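Local coordinates for protein acyl-CoA dehydrogenase (Bacillus subtilis, PDB 5LNX) that catalyses the FAD-dependent oxidation of saturated acyl-CoA thioesters to 2,3-dehydroacyl-CoA, passing the electrons to an acceptor, at residues D[47-52]-D[86-91]; D[123-128]-D[134-139]; D[260-265]-D[333-338]. All coordinates share one frame; numbering follows the deposited sequence.

Interaction 1. Residues D[47-52]-D[86-91]; sequences GLMGIP and SVHTSV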
loop_
_atom_site.group_PDB
_atom_site.type_symbol
_atom_site.label_atom_id
_atom_site.label_comp_id
_atom_site.label_asym_id
_atom_site.label_seq_id
_atom_site.Cartn_x
_atom_site.Cartn_y
_atom_site.Cartn_z
ATOM N N GLY D 47 -8.452 -20.681 -35.841
ATOM C CA GLY D 47 -8.872 -19.342 -36.237
ATOM C C GLY D 47 -8.686 -18.313 -35.138
ATOM O O GLY D 47 -9.486 -17.375 -35.015
ATOM N N LEU D 48 -7.645 -18.511 -34.332
ATOM C CA LEU D 48 -7.317 -17.619 -33.197
ATOM C C LEU D 48 -6.246 -16.567 -33.520
ATOM O O LEU D 48 -6.028 -15.628 -32.751
ATOM C CB LEU D 48 -6.848 -18.440 -32.007
ATOM C CG LEU D 48 -7.903 -19.331 -31.338
ATOM C CD1 LEU D 48 -7.280 -20.100 -30.178
ATOM C CD2 LEU D 48 -9.089 -18.516 -30.841
ATOM N N MET D 49 -5.591 -16.713 -34.664
ATOM C CA MET D 49 -4.367 -15.948 -34.974
ATOM C C MET D 49 -4.537 -14.619 -35.724
ATOM O O MET D 49 -3.572 -13.881 -35.900
ATOM C CB MET D 49 -3.398 -16.845 -35.750
ATOM C CG MET D 49 -2.817 -17.965 -34.914
ATOM S SD MET D 49 -1.533 -17.327 -33.842
ATOM C CE MET D 49 -1.788 -18.224 -32.352
ATOM N N GLY D 50 -5.762 -14.329 -36.133
ATOM C CA GLY D 50 -6.108 -13.084 -36.785
ATOM C C GLY D 50 -7.513 -12.652 -36.468
ATOM O O GLY D 50 -8.328 -12.470 -37.350
ATOM N N ILE D 51 -7.790 -12.454 -35.190
ATOM C CA ILE D 51 -9.186 -12.350 -34.706
ATOM C C ILE D 51 -9.843 -11.002 -35.036
ATOM O O ILE D 51 -10.987 -10.978 -35.496
ATOM C CB ILE D 51 -9.308 -12.643 -33.196
ATOM C CG1 ILE D 51 -8.659 -14.000 -32.892
ATOM C CG2 ILE D 51 -10.775 -12.521 -32.742
ATOM C CD1 ILE D 51 -9.002 -14.582 -31.540
ATOM N N PRO D 52 -9.119 -9.878 -34.829
ATOM C CA PRO D 52 -9.659 -8.588 -35.213
ATOM C C PRO D 52 -9.224 -8.169 -36.632
ATOM O O PRO D 52 -9.333 -6.995 -37.004
ATOM C CB PRO D 52 -9.066 -7.662 -34.149
ATOM C CG PRO D 52 -7.797 -8.325 -33.706
ATOM C CD PRO D 52 -7.756 -9.709 -34.292
ATOM N N SER D 86 -0.677 -11.834 -28.385
ATOM C CA SER D 86 -0.963 -10.399 -28.270
ATOM C C SER D 86 -0.037 -9.568 -29.170
ATOM O O SER D 86 -0.464 -8.613 -29.819
ATOM C CB SER D 86 -0.819 -9.937 -26.805
ATOM O OG SER D 86 -1.429 -8.675 -26.600
ATOM N N VAL D 87 1.248 -9.897 -29.112
ATOM C CA VAL D 87 2.251 -9.237 -29.924
ATOM C C VAL D 87 1.950 -9.523 -31.391
ATOM O O VAL D 87 1.867 -8.602 -32.211
ATOM C CB VAL D 87 3.678 -9.697 -29.552
ATOM C CG1 VAL D 87 4.662 -9.363 -30.657
ATOM C CG2 VAL D 87 4.117 -9.032 -28.250
ATOM N N HIS D 88 1.785 -10.802 -31.701
ATOM C CA HIS D 88 1.571 -11.263 -33.086
ATOM C C HIS D 88 0.576 -10.373 -33.789
ATOM O O HIS D 88 0.826 -9.874 -34.887
ATOM C CB HIS D 88 1.102 -12.730 -33.097
ATOM C CG HIS D 88 0.449 -13.169 -34.370
ATOM N ND1 HIS D 88 1.132 -13.821 -35.368
ATOM C CD2 HIS D 88 -0.844 -13.115 -34.778
ATOM C CE1 HIS D 88 0.307 -14.101 -36.364
ATOM N NE2 HIS D 88 -0.903 -13.691 -36.026
ATOM N N THR D 89 -0.563 -10.178 -33.146
ATOM C CA THR D 89 -1.698 -9.458 -33.753
ATOM C C THR D 89 -1.629 -7.952 -33.708
ATOM O O THR D 89 -1.775 -7.293 -34.724
ATOM C CB THR D 89 -2.995 -9.835 -33.039
ATOM O OG1 THR D 89 -3.006 -11.252 -32.857
ATOM C CG2 THR D 89 -4.218 -9.375 -33.815
ATOM N N SER D 90 -1.431 -7.435 -32.501
ATOM C CA SER D 90 -1.628 -6.036 -32.179
ATOM C C SER D 90 -0.471 -5.149 -32.689
ATOM O O SER D 90 -0.640 -3.958 -32.976
ATOM C CB SER D 90 -1.731 -5.944 -30.664
ATOM O OG SER D 90 -0.469 -6.221 -30.080
ATOM N N VAL D 91 0.724 -5.722 -32.686
ATOM C CA VAL D 91 1.933 -5.010 -33.128
ATOM C C VAL D 91 2.768 -5.739 -34.204
ATOM O O VAL D 91 3.644 -5.135 -34.815
ATOM C CB VAL D 91 2.824 -4.648 -31.934
ATOM C CG1 VAL D 91 2.084 -3.690 -31.013
ATOM C CG2 VAL D 91 3.292 -5.889 -31.186
#

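Interaction 2. Residues D[123-128]-D[134-139]; sequences LTEPHS and SLRTTA. With FAD (flavin-adenine dinucleotide), chain S.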
loop_
_atom_site.group_PDB
_atom_site.type_symbol
_atom_site.label_atom_id
_atom_site.label_comp_id
_atom_site.label_asym_id
_atom_site.label_seq_id
_atom_site.Cartn_x
_atom_site.Cartn_y
_atom_site.Cartn_z
ATOM N N LEU D 123 11.022 -2.765 -31.903
ATOM C CA LEU D 123 11.252 -1.334 -31.559
ATOM C C LEU D 123 12.430 -1.097 -30.619
ATOM O O LEU D 123 13.354 -0.318 -30.923
ATOM C CB LEU D 123 9.990 -0.780 -30.926
ATOM C CG LEU D 123 9.988 0.646 -30.408
ATOM C CD1 LEU D 123 10.305 1.665 -31.491
ATOM C CD2 LEU D 123 8.631 0.907 -29.769
ATOM N N THR D 124 12.424 -1.809 -29.505
ATOM C CA THR D 124 13.380 -1.590 -28.404
ATOM C C THR D 124 14.852 -1.895 -28.758
ATOM O O THR D 124 15.149 -2.860 -29.498
ATOM C CB THR D 124 12.976 -2.433 -27.157
ATOM O OG1 THR D 124 11.616 -2.129 -26.834
ATOM C CG2 THR D 124 13.851 -2.138 -25.942
ATOM N N GLU D 125 15.751 -1.108 -28.173
ATOM C CA GLU D 125 17.199 -1.196 -28.437
ATOM C C GLU D 125 18.001 -1.016 -27.142
ATOM O O GLU D 125 17.501 -0.423 -26.192
ATOM C CB GLU D 125 17.657 -0.066 -29.380
ATOM C CG GLU D 125 17.138 -0.128 -30.807
ATOM C CD GLU D 125 17.881 0.836 -31.751
ATOM O OE1 GLU D 125 18.804 1.555 -31.288
ATOM O OE2 GLU D 125 17.532 0.915 -32.956
ATOM N N PRO D 126 19.260 -1.489 -27.108
ATOM C CA PRO D 126 19.999 -1.385 -25.859
ATOM C C PRO D 126 19.985 0.007 -25.262
ATOM O O PRO D 126 19.896 0.151 -24.045
ATOM C CB PRO D 126 21.414 -1.814 -26.253
ATOM C CG PRO D 126 21.214 -2.778 -27.382
ATOM C CD PRO D 126 20.009 -2.258 -28.130
ATOM N N HIS D 127 20.044 1.017 -26.128
ATOM C CA HIS D 127 20.100 2.435 -25.717
ATOM C C HIS D 127 18.754 3.150 -25.754
ATOM O O HIS D 127 18.627 4.245 -25.201
ATOM C CB HIS D 127 21.131 3.215 -26.569
ATOM C CG HIS D 127 22.527 3.019 -26.102
ATOM N ND1 HIS D 127 23.461 2.311 -26.826
ATOM C CD2 HIS D 127 23.109 3.302 -24.910
ATOM C CE1 HIS D 127 24.588 2.239 -26.138
ATOM N NE2 HIS D 127 24.395 2.812 -24.960
ATOM N N SER D 128 17.777 2.564 -26.437
ATOM C CA SER D 128 16.429 3.142 -26.490
ATOM C C SER D 128 15.325 2.099 -26.091
ATOM O O SER D 128 15.191 1.016 -26.675
ATOM C CB SER D 128 16.144 3.794 -27.837
ATOM O OG SER D 128 15.785 2.794 -28.732
ATOM N N SER D 134 14.662 7.737 -29.184
ATOM C CA SER D 134 16.124 7.822 -29.340
ATOM C C SER D 134 16.762 6.527 -29.822
ATOM O O SER D 134 17.901 6.217 -29.483
ATOM C CB SER D 134 16.786 8.248 -28.024
ATOM O OG SER D 134 16.429 7.360 -26.982
ATOM N N LEU D 135 16.034 5.781 -30.630
ATOM C CA LEU D 135 16.602 4.622 -31.306
ATOM C C LEU D 135 17.668 5.019 -32.349
ATOM O O LEU D 135 17.626 6.111 -32.947
ATOM C CB LEU D 135 15.504 3.750 -31.960
ATOM C CG LEU D 135 14.647 4.331 -33.079
ATOM C CD1 LEU D 135 15.317 4.173 -34.431
ATOM C CD2 LEU D 135 13.286 3.661 -33.107
ATOM N N ARG D 136 18.586 4.076 -32.571
ATOM C CA ARG D 136 19.816 4.296 -33.341
ATOM C C ARG D 136 19.916 3.467 -34.616
ATOM O O ARG D 136 20.729 3.758 -35.489
ATOM C CB ARG D 136 21.012 3.995 -32.454
ATOM C CG ARG D 136 21.183 5.032 -31.366
ATOM C CD ARG D 136 22.458 4.786 -30.579
ATOM N NE ARG D 136 22.543 5.628 -29.383
ATOM C CZ ARG D 136 23.550 5.601 -28.513
ATOM N NH1 ARG D 136 24.586 4.796 -28.719
ATOM N NH2 ARG D 136 23.515 6.354 -27.423
ATOM N N THR D 137 19.119 2.416 -34.720
ATOM C CA THR D 137 19.122 1.608 -35.935
ATOM C C THR D 137 18.840 2.522 -37.110
ATOM O O THR D 137 17.876 3.302 -37.096
ATOM C CB THR D 137 18.090 0.463 -35.894
ATOM O OG1 THR D 137 18.530 -0.518 -34.948
ATOM C CG2 THR D 137 17.961 -0.206 -37.259
ATOM N N THR D 138 19.718 2.462 -38.100
ATOM C CA THR D 138 19.586 3.310 -39.275
ATOM C C THR D 138 19.043 2.485 -40.451
ATOM O O THR D 138 19.276 1.272 -40.547
ATOM C CB THR D 138 20.908 4.048 -39.609
ATOM O OG1 THR D 138 20.610 5.108 -40.519
ATOM N N ALA D 139 18.243 3.143 -41.283
ATOM C CA ALA D 139 17.789 2.583 -42.552
ATOM C C ALA D 139 18.115 3.563 -43.686
ATOM O O ALA D 139 17.422 4.569 -43.880
ATOM C CB ALA D 139 16.299 2.299 -42.520
HETATM P PA FAD S . 14.304 1.685 -19.169
HETATM O O1A FAD S . 13.177 2.146 -20.078
HETATM O O2A FAD S . 15.689 2.242 -19.216
HETATM O O5B FAD S . 13.744 1.963 -17.685
HETATM C C5B FAD S . 14.369 1.546 -16.481
HETATM C C4B FAD S . 13.419 1.959 -15.358
HETATM O O4B FAD S . 13.452 3.365 -15.314
HETATM C C3B FAD S . 11.980 1.544 -15.620
HETATM O O3B FAD S . 11.296 1.239 -14.399
HETATM C C2B FAD S . 11.342 2.764 -16.219
HETATM O O2B FAD S . 10.023 2.930 -15.727
HETATM C C1B FAD S . 12.177 3.866 -15.649
HETATM N N9A FAD S . 12.327 5.057 -16.473
HETATM C C8A FAD S . 13.243 5.315 -17.434
HETATM N N7A FAD S . 13.088 6.598 -17.887
HETATM C C5A FAD S . 12.049 7.147 -17.205
HETATM C C6A FAD S . 11.347 8.431 -17.130
HETATM N N6A FAD S . 11.676 9.462 -17.924
HETATM N N1A FAD S . 10.357 8.569 -16.222
HETATM C C2A FAD S . 9.968 7.604 -15.375
HETATM N N3A FAD S . 10.563 6.408 -15.392
HETATM C C4A FAD S . 11.582 6.133 -16.249
HETATM N N1 FAD S . 10.482 -4.458 -26.956
HETATM C C2 FAD S . 9.972 -4.433 -28.210
HETATM O O2 FAD S . 10.292 -3.485 -28.939
HETATM N N3 FAD S . 9.134 -5.372 -28.700
HETATM C C4 FAD S . 8.749 -6.423 -27.965
HETATM O O4 FAD S . 7.974 -7.298 -28.424
HETATM C C4X FAD S . 9.281 -6.529 -26.592
HETATM N N5 FAD S . 8.937 -7.565 -25.798
HETATM C C5X FAD S . 9.443 -7.672 -24.549
HETATM C C6 FAD S . 9.122 -8.791 -23.825
HETATM C C7 FAD S . 9.564 -8.956 -22.536
HETATM C C7M FAD S . 9.045 -10.169 -21.807
HETATM C C8 FAD S . 10.463 -7.925 -21.949
HETATM C C8M FAD S . 11.006 -8.016 -20.548
HETATM C C9 FAD S . 10.819 -6.825 -22.690
HETATM C C9A FAD S . 10.353 -6.643 -23.985
HETATM N N10 FAD S . 10.750 -5.539 -24.807
HETATM C C10 FAD S . 10.197 -5.458 -26.109
HETATM C "C1'" FAD S . 11.593 -4.450 -24.289
HETATM C "C2'" FAD S . 10.735 -3.559 -23.362
HETATM O "O2'" FAD S . 9.669 -2.858 -24.028
HETATM C "C3'" FAD S . 11.615 -2.590 -22.585
HETATM O "O3'" FAD S . 12.232 -3.312 -21.521
HETATM C "C4'" FAD S . 10.817 -1.399 -22.074
HETATM O "O4'" FAD S . 10.395 -0.600 -23.192
HETATM C "C5'" FAD S . 11.606 -0.543 -21.051
HETATM O "O5'" FAD S . 12.911 -0.114 -21.446
HETATM P P FAD S . 14.286 -0.626 -20.729
HETATM O O1P FAD S . 15.503 0.028 -21.358
HETATM O O2P FAD S . 14.255 -2.127 -20.643
HETATM O O3P FAD S . 14.387 0.070 -19.273
#

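Interaction 3. Residues D[260-265]-D[333-338]; sequences VDYAKQ and VQIYGG. With FAD (flavin-adenine dinucleotide), chain Q.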
loop_
_atom_site.group_PDB
_atom_site.type_symbol
_atom_site.label_atom_id
_atom_site.label_comp_id
_atom_site.label_asym_id
_atom_site.label_seq_id
_atom_site.Cartn_x
_atom_site.Cartn_y
_atom_site.Cartn_z
ATOM N N VAL D 260 -8.589 -19.661 -3.960
ATOM C CA VAL D 260 -9.875 -19.887 -3.307
ATOM C C VAL D 260 -10.044 -21.381 -3.017
ATOM O O VAL D 260 -10.189 -21.805 -1.867
ATOM C CB VAL D 260 -11.049 -19.397 -4.181
ATOM C CG1 VAL D 260 -12.385 -19.905 -3.638
ATOM C CG2 VAL D 260 -11.057 -17.881 -4.259
ATOM N N ASP D 261 -10.038 -22.149 -4.093
ATOM C CA ASP D 261 -10.027 -23.606 -4.101
ATOM C C ASP D 261 -9.038 -24.190 -3.071
ATOM O O ASP D 261 -9.389 -25.048 -2.243
ATOM C CB ASP D 261 -9.663 -24.046 -5.572
ATOM C CG ASP D 261 -9.395 -25.535 -5.706
ATOM O OD1 ASP D 261 -8.420 -25.902 -5.068
ATOM O OD2 ASP D 261 -10.053 -26.331 -6.454
ATOM N N TYR D 262 -7.792 -23.767 -3.123
ATOM C CA TYR D 262 -6.801 -24.318 -2.162
ATOM C C TYR D 262 -7.185 -23.979 -0.722
ATOM O O TYR D 262 -7.025 -24.800 0.175
ATOM C CB TYR D 262 -5.383 -23.826 -2.430
ATOM C CG TYR D 262 -4.351 -24.413 -1.500
ATOM C CD1 TYR D 262 -3.736 -25.648 -1.767
ATOM C CD2 TYR D 262 -3.973 -23.730 -0.350
ATOM C CE1 TYR D 262 -2.792 -26.184 -0.899
ATOM C CE2 TYR D 262 -3.046 -24.267 0.537
ATOM C CZ TYR D 262 -2.451 -25.489 0.253
ATOM O OH TYR D 262 -1.485 -25.970 1.125
ATOM N N ALA D 263 -7.621 -22.741 -0.522
ATOM C CA ALA D 263 -7.873 -22.170 0.801
ATOM C C ALA D 263 -9.061 -22.811 1.503
ATOM O O ALA D 263 -9.235 -22.644 2.718
ATOM C CB ALA D 263 -8.112 -20.673 0.681
ATOM N N LYS D 264 -9.922 -23.412 0.689
ATOM C CA LYS D 264 -11.169 -24.044 1.118
ATOM C C LYS D 264 -10.910 -25.470 1.565
ATOM O O LYS D 264 -11.569 -25.975 2.486
ATOM C CB LYS D 264 -12.186 -24.078 -0.039
ATOM C CG LYS D 264 -13.008 -22.806 -0.176
ATOM C CD LYS D 264 -13.706 -22.727 -1.512
ATOM C CE LYS D 264 -14.975 -23.552 -1.489
ATOM N NZ LYS D 264 -15.557 -23.650 -2.853
ATOM N N GLN D 265 -9.970 -26.102 0.870
ATOM C CA GLN D 265 -9.609 -27.510 1.028
ATOM C C GLN D 265 -8.559 -27.654 2.123
ATOM O O GLN D 265 -8.574 -28.601 2.917
ATOM C CB GLN D 265 -9.032 -28.045 -0.309
ATOM C CG GLN D 265 -8.030 -29.216 -0.173
ATOM C CD GLN D 265 -6.818 -29.206 -1.138
ATOM O OE1 GLN D 265 -5.682 -29.493 -0.712
ATOM N NE2 GLN D 265 -7.019 -28.800 -2.384
ATOM N N VAL D 333 0.624 -17.165 -3.852
ATOM C CA VAL D 333 1.791 -17.898 -3.362
ATOM C C VAL D 333 1.664 -18.092 -1.851
ATOM O O VAL D 333 1.899 -19.191 -1.334
ATOM C CB VAL D 333 3.116 -17.197 -3.694
ATOM C CG1 VAL D 333 4.265 -17.874 -2.979
ATOM C CG2 VAL D 333 3.374 -17.263 -5.190
ATOM N N GLN D 334 1.325 -17.015 -1.157
ATOM C CA GLN D 334 1.285 -16.990 0.318
ATOM C C GLN D 334 0.227 -17.963 0.863
ATOM O O GLN D 334 0.403 -18.581 1.921
ATOM C CB GLN D 334 0.942 -15.567 0.815
ATOM C CG GLN D 334 1.131 -15.347 2.299
ATOM C CD GLN D 334 2.578 -15.373 2.691
ATOM O OE1 GLN D 334 3.467 -15.208 1.846
ATOM N NE2 GLN D 334 2.840 -15.514 3.982
ATOM N N ILE D 335 -0.876 -18.040 0.144
ATOM C CA ILE D 335 -2.048 -18.767 0.582
ATOM C C ILE D 335 -1.811 -20.283 0.481
ATOM O O ILE D 335 -2.260 -21.065 1.356
ATOM C CB ILE D 335 -3.271 -18.362 -0.231
ATOM C CG1 ILE D 335 -3.685 -16.940 0.172
ATOM C CG2 ILE D 335 -4.408 -19.354 0.001
ATOM C CD1 ILE D 335 -4.897 -16.377 -0.541
ATOM N N TYR D 336 -1.099 -20.677 -0.566
ATOM C CA TYR D 336 -0.562 -22.030 -0.671
ATOM C C TYR D 336 0.561 -22.332 0.314
ATOM O O TYR D 336 0.906 -23.494 0.544
ATOM C CB TYR D 336 -0.041 -22.290 -2.068
ATOM C CG TYR D 336 -1.082 -22.742 -3.062
ATOM C CD1 TYR D 336 -0.961 -23.954 -3.703
ATOM C CD2 TYR D 336 -2.122 -21.917 -3.432
ATOM C CE1 TYR D 336 -1.897 -24.371 -4.627
ATOM C CE2 TYR D 336 -3.040 -22.312 -4.403
ATOM C CZ TYR D 336 -2.917 -23.545 -4.985
ATOM O OH TYR D 336 -3.816 -23.983 -5.921
ATOM N N GLY D 337 1.161 -21.293 0.867
ATOM C CA GLY D 337 2.228 -21.442 1.873
ATOM C C GLY D 337 3.460 -22.044 1.229
ATOM O O GLY D 337 3.677 -21.867 0.033
ATOM N N GLY D 338 4.206 -22.850 1.978
ATOM C CA GLY D 338 5.358 -23.555 1.428
ATOM C C GLY D 338 5.120 -24.129 0.039
ATOM O O GLY D 338 5.958 -24.009 -0.844
HETATM P PA FAD Q . 0.011 -23.757 5.975
HETATM O O1A FAD Q . -0.871 -24.676 5.153
HETATM O O2A FAD Q . 0.181 -23.869 7.452
HETATM O O5B FAD Q . -0.621 -22.270 5.853
HETATM C C5B FAD Q . -0.982 -21.746 4.573
HETATM C C4B FAD Q . -1.592 -20.346 4.685
HETATM O O4B FAD Q . -2.638 -20.382 5.646
HETATM C C3B FAD Q . -0.593 -19.305 5.138
HETATM O O3B FAD Q . -0.708 -18.115 4.353
HETATM C C2B FAD Q . -0.947 -19.028 6.575
HETATM O O2B FAD Q . -0.746 -17.643 6.864
HETATM C C1B FAD Q . -2.412 -19.380 6.616
HETATM N N9A FAD Q . -2.919 -19.804 7.918
HETATM C C8A FAD Q . -3.118 -21.065 8.346
HETATM N N7A FAD Q . -3.666 -21.072 9.587
HETATM C C5A FAD Q . -3.845 -19.776 9.932
HETATM C C6A FAD Q . -4.402 -19.038 11.078
HETATM N N6A FAD Q . -4.853 -19.721 12.136
HETATM N N1A FAD Q . -4.438 -17.679 11.015
HETATM C C2A FAD Q . -3.967 -16.991 9.949
HETATM N N3A FAD Q . -3.473 -17.605 8.873
HETATM C C4A FAD Q . -3.374 -18.950 8.815
HETATM N N1 FAD Q . 10.182 -26.410 8.101
HETATM C C2 FAD Q . 11.039 -26.901 9.043
HETATM O O2 FAD Q . 10.575 -27.339 10.122
HETATM N N3 FAD Q . 12.381 -26.900 8.842
HETATM C C4 FAD Q . 12.957 -26.428 7.731
HETATM O O4 FAD Q . 14.194 -26.468 7.585
HETATM C C4X FAD Q . 12.096 -25.886 6.676
HETATM N N5 FAD Q . 12.626 -25.380 5.546
HETATM C C5X FAD Q . 11.830 -24.883 4.564
HETATM C C6 FAD Q . 12.403 -24.428 3.381
HETATM C C7 FAD Q . 11.611 -23.911 2.379
HETATM C C7M FAD Q . 12.247 -23.389 1.125
HETATM C C8 FAD Q . 10.155 -23.909 2.537
HETATM C C8M FAD Q . 9.265 -23.354 1.463
HETATM C C9 FAD Q . 9.580 -24.378 3.702
HETATM C C9A FAD Q . 10.348 -24.881 4.741
HETATM N N10 FAD Q . 9.767 -25.381 5.949
HETATM C C10 FAD Q . 10.634 -25.905 6.921
HETATM C "C1'" FAD Q . 8.308 -25.443 6.170
HETATM C "C2'" FAD Q . 7.646 -24.149 6.596
HETATM O "O2'" FAD Q . 7.918 -24.030 7.977
HETATM C "C3'" FAD Q . 6.139 -24.178 6.325
HETATM O "O3'" FAD Q . 5.891 -23.929 4.921
HETATM C "C4'" FAD Q . 5.292 -23.206 7.162
HETATM O "O4'" FAD Q . 5.570 -23.374 8.561
HETATM C "C5'" FAD Q . 3.788 -23.360 6.921
HETATM O "O5'" FAD Q . 3.466 -24.655 6.388
HETATM P P FAD Q . 2.465 -24.876 5.105
HETATM O O1P FAD Q . 3.326 -24.570 3.891
HETATM O O2P FAD Q . 1.658 -26.160 5.174
HETATM O O3P FAD Q . 1.432 -23.632 5.231
#

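Interaction 1. Residues D[47-52]-D[86-91]
His88 turns its imidazole from the last turn of helix 79-90 toward the loop 47-52, where Met49 meets it in two ways. The sulfur of Met49 lies over one ring face: SD is 4.3 Å from the centroid of the His88 ring and only 11° off the normal, a Met-aromatic contact. The turn of the methionine at chi2, -77°, sets SD over the imidazole. The carbonyl of the same residue takes a weak bond from the ring: with CG anti to the backbone N, the histidine carries NE2 to within 2.7 Å of Met49 O, to which it donates at a bent 125°. One residue further along the helix, Thr89 and Pro52 approach tip to tip, with Thr89 CG2 3.6 Å from Pro52 CD. The threonine hydroxyl instead bonds to Leu85 O in its own helix, so its methyl is the branch that faces the proline. Tyr67 of helix 64-77 touches both residues and closes this apolar patch within the helical N-terminal domain. The imidazole is a worked example of a buried polar ring tied down by several modest bonds: NE2 also meets Leu112 O weakly, and ND1 is weakly bonded to Gly119 N. Together with the sulfur over its face, these bonds should limit its rotation, and their pattern is consistent with a neutral ring that donates through NE2 and accepts through ND1.

Interaction 2. Residues D[123-128]-D[134-139]
The bond from CA to CB of Glu125 points toward segment 134-139, and the extended chain beyond it brings the carboxylate up to the backbone there. CG lies anti to the carbonyl carbon (chi1 -67°), and CD comes to rest 3.4 Å from Arg136 N. At the tip the two oxygens divide the work. OE1 of Glu125 accepts from Arg136 N at 2.8 Å, on its syn side but 35° out of the carboxylate plane, and lies beside Arg136 CB. OE2 of Glu125 takes Thr137 N at 2.8 Å through its syn lone pair, while Thr137 OG1 donates to it from above the plane; Leu135 CB is 3.6 Å from the same OE2. A salt bridge from Lys152 to OE2 probably compensates much of this buried charge. Nearby, the guanidinium of Arg136 lies flat on the His127 ring, centres 4.0 Å apart and planes at 13°, and the side chains of Leu123 and Leu135 cross at about a right angle. Leu123 N and Thr124 N donate to the flavin O2 of FAD, and Thr124 OG1 to its N1 at 2.6 Å; the carboxylate is therefore likely to steady the loop that meets the flavin. Pro126 O accepts from Arg266, and His127 O from Gln268, both of a second subunit. Within the middle domain, Leu123 and Leu135 pack on strand 163-169, Thr124 and Pro126 rest on strand 145-156, and Thr137 leads directly into strand 138-142.

Interaction 3. Residues D[260-265]-D[333-338]
Tyr262 and Tyr336 carry this contact as a face-to-face aromatic stack, their centroids 4.1 Å apart and their planes at 16°. Each ring has the CG of the other over its centre. A CH-pi contact reinforces the pair, because Tyr262 CB sits over the face of the Tyr336 ring, 3.8 Å from its centroid. With CG anti to the backbone N (chi1 -178°), the ring of Tyr262 extends across the end of helix 332-336, where CE2 reaches 3.4 Å from Ile335 O. Apolar packing is a smaller share: Ala263 CB touches Ile335 CG2 at 4.0 Å, and Leu283 of helix 277-305 lies against the isoleucine as well. Polar bonds belong to the helix end and the cofactor. The ribose hydroxyl O3B of FAD donates to Gln334 O at 2.7 Å, and Gly338 N gives a weak bond to the phosphate oxygen O1P. Gly337 has positive phi, and a side chain on either glycine would run into the FAD. Were Tyr336 replaced by an alanine, Tyr262 would probably lose the stacking partner on one face, a gap would open between the two helices, and the weak bond from the phenol to His258 O would go. As a worked example of divided labour, stacked rings join the helices of the C-terminal domain, while the backbone on either side of Tyr336 meets the ribose and the diphosphate of a cofactor shared with a second subunit.

In the fold
The three contacts fall in the N-terminal, middle and C-terminal domains in turn, and none touches another. Interaction 3 is wholly buried and interaction 1 nearly so, and each involves the end of a helix, but interaction 1 uses a histidine with a sulfur over one face and backbone carbonyls at its NE2, whereas interaction 3 relies on aromatic stacking. Interaction 2 joins loops of the beta domain, with a buried carboxylate inside and an exposed histidine-arginine stack outside. The centre of interaction 1 lies about 10 Å from the chain's centre; those of interactions 2 and 3, about 45 Å apart, lie on opposite sides of it. Both touch a second subunit and different FAD molecules, one at the flavin, the other at the ribose and phosphate.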